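Local coordinates for relaxosome protein TraM (PDB 4QPO) that binds the F plasmid origin region as a tetramer, represses transcription and, within the relaxosome, supports the site-specific nicking that starts conjugative DNA transfer, at residues A11-R23 with D31-E43. Numbering follows the deposited sequence.
Sequences AYEKINAIIEKRR and DVSFSATASMLLE
F34, V32 and I15 bury the most surface between helix 9-23 and segment 31-43, which runs from the loop into helix 34-52. The F34 ring is a knob among Y12, I15, N16 and I19. F34 does not leave its backbone straight at helix 9-23; with CG anti to the backbone N (chi1 -177°) its ring still comes to that helix. I15 CG2 lies over one ring face, 4.0 Å from the F34 centroid, in a CH-pi contact. N16 OD1 comes to the ring edge, 3.7 Å from F34 CD2. The Y12 ring meets F34 obliquely, with the planes 34° apart and Y12 CD1 3.3 Å from F34 CZ.

I15 also slides past T37 and L41, further along helix 34-52. Its CG2 touches T37 CG2, and its CD1 presses on L41 CD1 at 3.5 Å, a tight carbon pair. T37 is a second knob, among I15, I18, I19 and R22.

V32 covers the other end, in the loop before the N-cap residue S33. Its CG1 packs on I19 CG2 at 3.8 Å. Its CG2 lies against the bent R22 chain, 3.5 Å from R22 CG. The R22 guanidinium then turns its edge to M40 SD, 3.8 Å from NH2. V32 is poorly ordered, so this end is less certain.

The two helices belong to the ribbon-helix-helix DNA-binding domain. L41 and L42 pack on L42 and L41 of the second subunit, so the contact adjoins the dimer core. No hydrogen bond crosses it. V32 O appears buried without a partner, subject to that disorder. Apolar side-chain fit therefore mainly holds the contact, with N16 and R22 at its margins.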
# COMPACT_ATOMS: atom_id res chain seq x y z
N ALA A 11 -7.32 8.87 11.33
CA ALA A 11 -5.90 8.70 11.05
C ALA A 11 -5.07 8.98 12.30
O ALA A 11 -4.22 8.18 12.67
CB ALA A 11 -5.47 9.60 9.91
N TYR A 12 -5.33 10.12 12.92
CA TYR A 12 -4.58 10.50 14.10
C TYR A 12 -4.64 9.38 15.15
O TYR A 12 -3.61 8.97 15.69
CB TYR A 12 -5.11 11.82 14.67
CG TYR A 12 -4.38 12.25 15.92
CD1 TYR A 12 -3.22 13.01 15.84
CD2 TYR A 12 -4.84 11.88 17.17
CE1 TYR A 12 -2.55 13.39 17.00
CE2 TYR A 12 -4.18 12.25 18.32
CZ TYR A 12 -3.03 13.01 18.23
OH TYR A 12 -2.38 13.37 19.39
N GLU A 13 -5.85 8.87 15.41
CA GLU A 13 -6.05 7.75 16.34
C GLU A 13 -5.22 6.52 15.98
O GLU A 13 -4.63 5.89 16.86
CB GLU A 13 -7.53 7.37 16.39
CG GLU A 13 -8.42 8.34 17.15
CD GLU A 13 -9.89 7.96 17.09
OE1 GLU A 13 -10.25 7.06 16.30
OE2 GLU A 13 -10.69 8.57 17.83
N LYS A 14 -5.21 6.16 14.70
CA LYS A 14 -4.48 4.98 14.23
C LYS A 14 -2.98 5.12 14.49
O LYS A 14 -2.32 4.13 14.81
CB LYS A 14 -4.73 4.73 12.73
CG LYS A 14 -6.17 4.38 12.36
CD LYS A 14 -6.53 2.97 12.80
CE LYS A 14 -5.51 1.95 12.29
NZ LYS A 14 -5.99 0.54 12.45
N ILE A 15 -2.44 6.33 14.34
CA ILE A 15 -1.02 6.55 14.65
C ILE A 15 -0.72 6.26 16.12
O ILE A 15 0.30 5.65 16.45
CB ILE A 15 -0.57 8.00 14.37
CG1 ILE A 15 -1.11 8.50 13.03
CG2 ILE A 15 0.96 8.08 14.42
CD1 ILE A 15 -0.74 7.64 11.89
N ASN A 16 -1.60 6.72 17.01
CA ASN A 16 -1.44 6.45 18.43
C ASN A 16 -1.40 4.96 18.74
O ASN A 16 -0.58 4.51 19.55
CB ASN A 16 -2.58 7.09 19.22
CG ASN A 16 -2.39 8.58 19.36
OD1 ASN A 16 -1.29 9.10 19.21
ND2 ASN A 16 -3.48 9.29 19.69
N ALA A 17 -2.27 4.20 18.09
CA ALA A 17 -2.33 2.75 18.29
C ALA A 17 -1.05 2.08 17.79
O ALA A 17 -0.59 1.10 18.36
CB ALA A 17 -3.54 2.17 17.59
N ILE A 18 -0.47 2.62 16.72
CA ILE A 18 0.81 2.12 16.23
C ILE A 18 1.83 2.30 17.33
O ILE A 18 2.52 1.35 17.68
CB ILE A 18 1.31 2.85 14.97
CG1 ILE A 18 0.31 2.71 13.82
CG2 ILE A 18 2.67 2.31 14.54
CD1 ILE A 18 0.22 1.33 13.30
N ILE A 19 1.91 3.52 17.85
CA ILE A 19 2.81 3.87 18.94
C ILE A 19 2.71 2.86 20.10
O ILE A 19 3.72 2.37 20.60
CB ILE A 19 2.51 5.29 19.49
CG1 ILE A 19 2.77 6.35 18.41
CG2 ILE A 19 3.33 5.57 20.73
CD1 ILE A 19 2.37 7.75 18.83
N GLU A 20 1.48 2.55 20.50
CA GLU A 20 1.21 1.64 21.61
C GLU A 20 1.66 0.21 21.30
O GLU A 20 2.27 -0.46 22.14
CB GLU A 20 -0.28 1.65 21.96
CG GLU A 20 -0.68 2.76 22.90
CD GLU A 20 -0.27 2.49 24.33
OE1 GLU A 20 0.06 1.33 24.66
OE2 GLU A 20 -0.27 3.45 25.14
N LYS A 21 1.33 -0.27 20.10
CA LYS A 21 1.68 -1.62 19.68
C LYS A 21 3.19 -1.80 19.57
O LYS A 21 3.72 -2.89 19.82
CB LYS A 21 1.00 -1.94 18.34
CG LYS A 21 1.13 -3.38 17.89
CD LYS A 21 0.19 -3.67 16.73
CE LYS A 21 0.14 -5.15 16.41
NZ LYS A 21 -0.96 -5.51 15.46
N ARG A 22 3.89 -0.73 19.18
CA ARG A 22 5.35 -0.75 19.12
C ARG A 22 5.93 -0.88 20.53
O ARG A 22 6.77 -1.74 20.78
CB ARG A 22 5.89 0.50 18.44
CG ARG A 22 5.44 0.70 16.99
CD ARG A 22 6.42 0.12 16.00
NE ARG A 22 6.53 0.93 14.78
CZ ARG A 22 7.44 1.88 14.60
NH1 ARG A 22 8.33 2.13 15.55
NH2 ARG A 22 7.47 2.58 13.47
N ARG A 23 5.46 -0.04 21.45
CA ARG A 23 5.93 -0.08 22.84
C ARG A 23 5.59 -1.41 23.53
O ARG A 23 6.07 -1.68 24.64
CB ARG A 23 5.34 1.09 23.63
N ASP A 31 11.13 7.10 22.37
CA ASP A 31 11.19 6.57 21.01
C ASP A 31 9.78 6.22 20.53
O ASP A 31 8.84 6.24 21.32
CB ASP A 31 12.11 5.34 20.95
N VAL A 32 9.65 5.90 19.24
CA VAL A 32 8.36 5.69 18.56
C VAL A 32 7.38 6.86 18.81
O VAL A 32 6.16 6.69 18.81
CB VAL A 32 7.71 4.30 18.93
CG1 VAL A 32 6.93 4.30 20.26
CG2 VAL A 32 6.81 3.84 17.80
N SER A 33 7.95 8.05 18.95
CA SER A 33 7.16 9.28 19.04
C SER A 33 6.16 9.43 17.89
O SER A 33 6.28 8.78 16.84
CB SER A 33 8.09 10.48 19.07
OG SER A 33 8.87 10.52 17.89
N PHE A 34 5.17 10.30 18.08
CA PHE A 34 4.13 10.49 17.09
C PHE A 34 4.74 10.92 15.76
O PHE A 34 4.44 10.34 14.70
CB PHE A 34 3.10 11.51 17.57
CG PHE A 34 1.94 11.70 16.62
CD1 PHE A 34 2.02 12.59 15.57
CD2 PHE A 34 0.78 10.97 16.78
CE1 PHE A 34 0.96 12.75 14.70
CE2 PHE A 34 -0.29 11.13 15.91
CZ PHE A 34 -0.19 12.02 14.87
N SER A 35 5.59 11.93 15.81
CA SER A 35 6.16 12.52 14.60
C SER A 35 7.00 11.51 13.84
O SER A 35 6.91 11.43 12.63
CB SER A 35 7.01 13.74 14.94
OG SER A 35 6.21 14.79 15.45
N ALA A 36 7.82 10.76 14.56
CA ALA A 36 8.70 9.79 13.92
C ALA A 36 7.87 8.78 13.12
O ALA A 36 8.21 8.46 11.98
CB ALA A 36 9.56 9.08 14.96
N THR A 37 6.78 8.32 13.73
CA THR A 37 5.89 7.36 13.12
C THR A 37 5.15 7.97 11.93
O THR A 37 5.08 7.37 10.86
CB THR A 37 4.88 6.81 14.15
OG1 THR A 37 5.58 6.02 15.10
CG2 THR A 37 3.83 5.94 13.49
N ALA A 38 4.61 9.17 12.13
CA ALA A 38 3.94 9.91 11.07
C ALA A 38 4.86 10.12 9.87
O ALA A 38 4.46 9.95 8.73
CB ALA A 38 3.45 11.26 11.60
N SER A 39 6.09 10.50 10.15
CA SER A 39 7.06 10.78 9.11
C SER A 39 7.41 9.49 8.38
O SER A 39 7.57 9.47 7.15
CB SER A 39 8.29 11.43 9.75
OG SER A 39 9.37 11.48 8.84
N MET A 40 7.48 8.41 9.14
CA MET A 40 7.78 7.10 8.58
C MET A 40 6.66 6.66 7.66
O MET A 40 6.90 6.04 6.63
CB MET A 40 8.00 6.07 9.69
CG MET A 40 8.57 4.74 9.21
SD MET A 40 7.61 3.31 9.76
CE MET A 40 6.16 3.52 8.76
N LEU A 41 5.43 6.97 8.04
CA LEU A 41 4.28 6.55 7.26
C LEU A 41 4.16 7.36 5.97
O LEU A 41 3.69 6.84 4.94
CB LEU A 41 3.01 6.66 8.08
CG LEU A 41 2.82 5.59 9.16
CD1 LEU A 41 1.66 6.00 10.01
CD2 LEU A 41 2.57 4.22 8.53
N LEU A 42 4.60 8.62 6.02
CA LEU A 42 4.54 9.52 4.87
C LEU A 42 5.57 9.11 3.82
O LEU A 42 5.31 9.14 2.61
CB LEU A 42 4.77 10.97 5.32
CG LEU A 42 4.95 12.07 4.25
CD1 LEU A 42 3.85 12.07 3.24
CD2 LEU A 42 5.00 13.40 4.93
N GLU A 43 6.76 8.71 4.28
CA GLU A 43 7.80 8.29 3.36
C GLU A 43 7.48 6.91 2.78
O GLU A 43 7.84 6.65 1.64
CB GLU A 43 9.16 8.32 4.04
CG GLU A 43 9.57 9.76 4.38
CD GLU A 43 10.97 9.89 4.88
OE1 GLU A 43 11.48 8.92 5.49
OE2 GLU A 43 11.57 10.98 4.67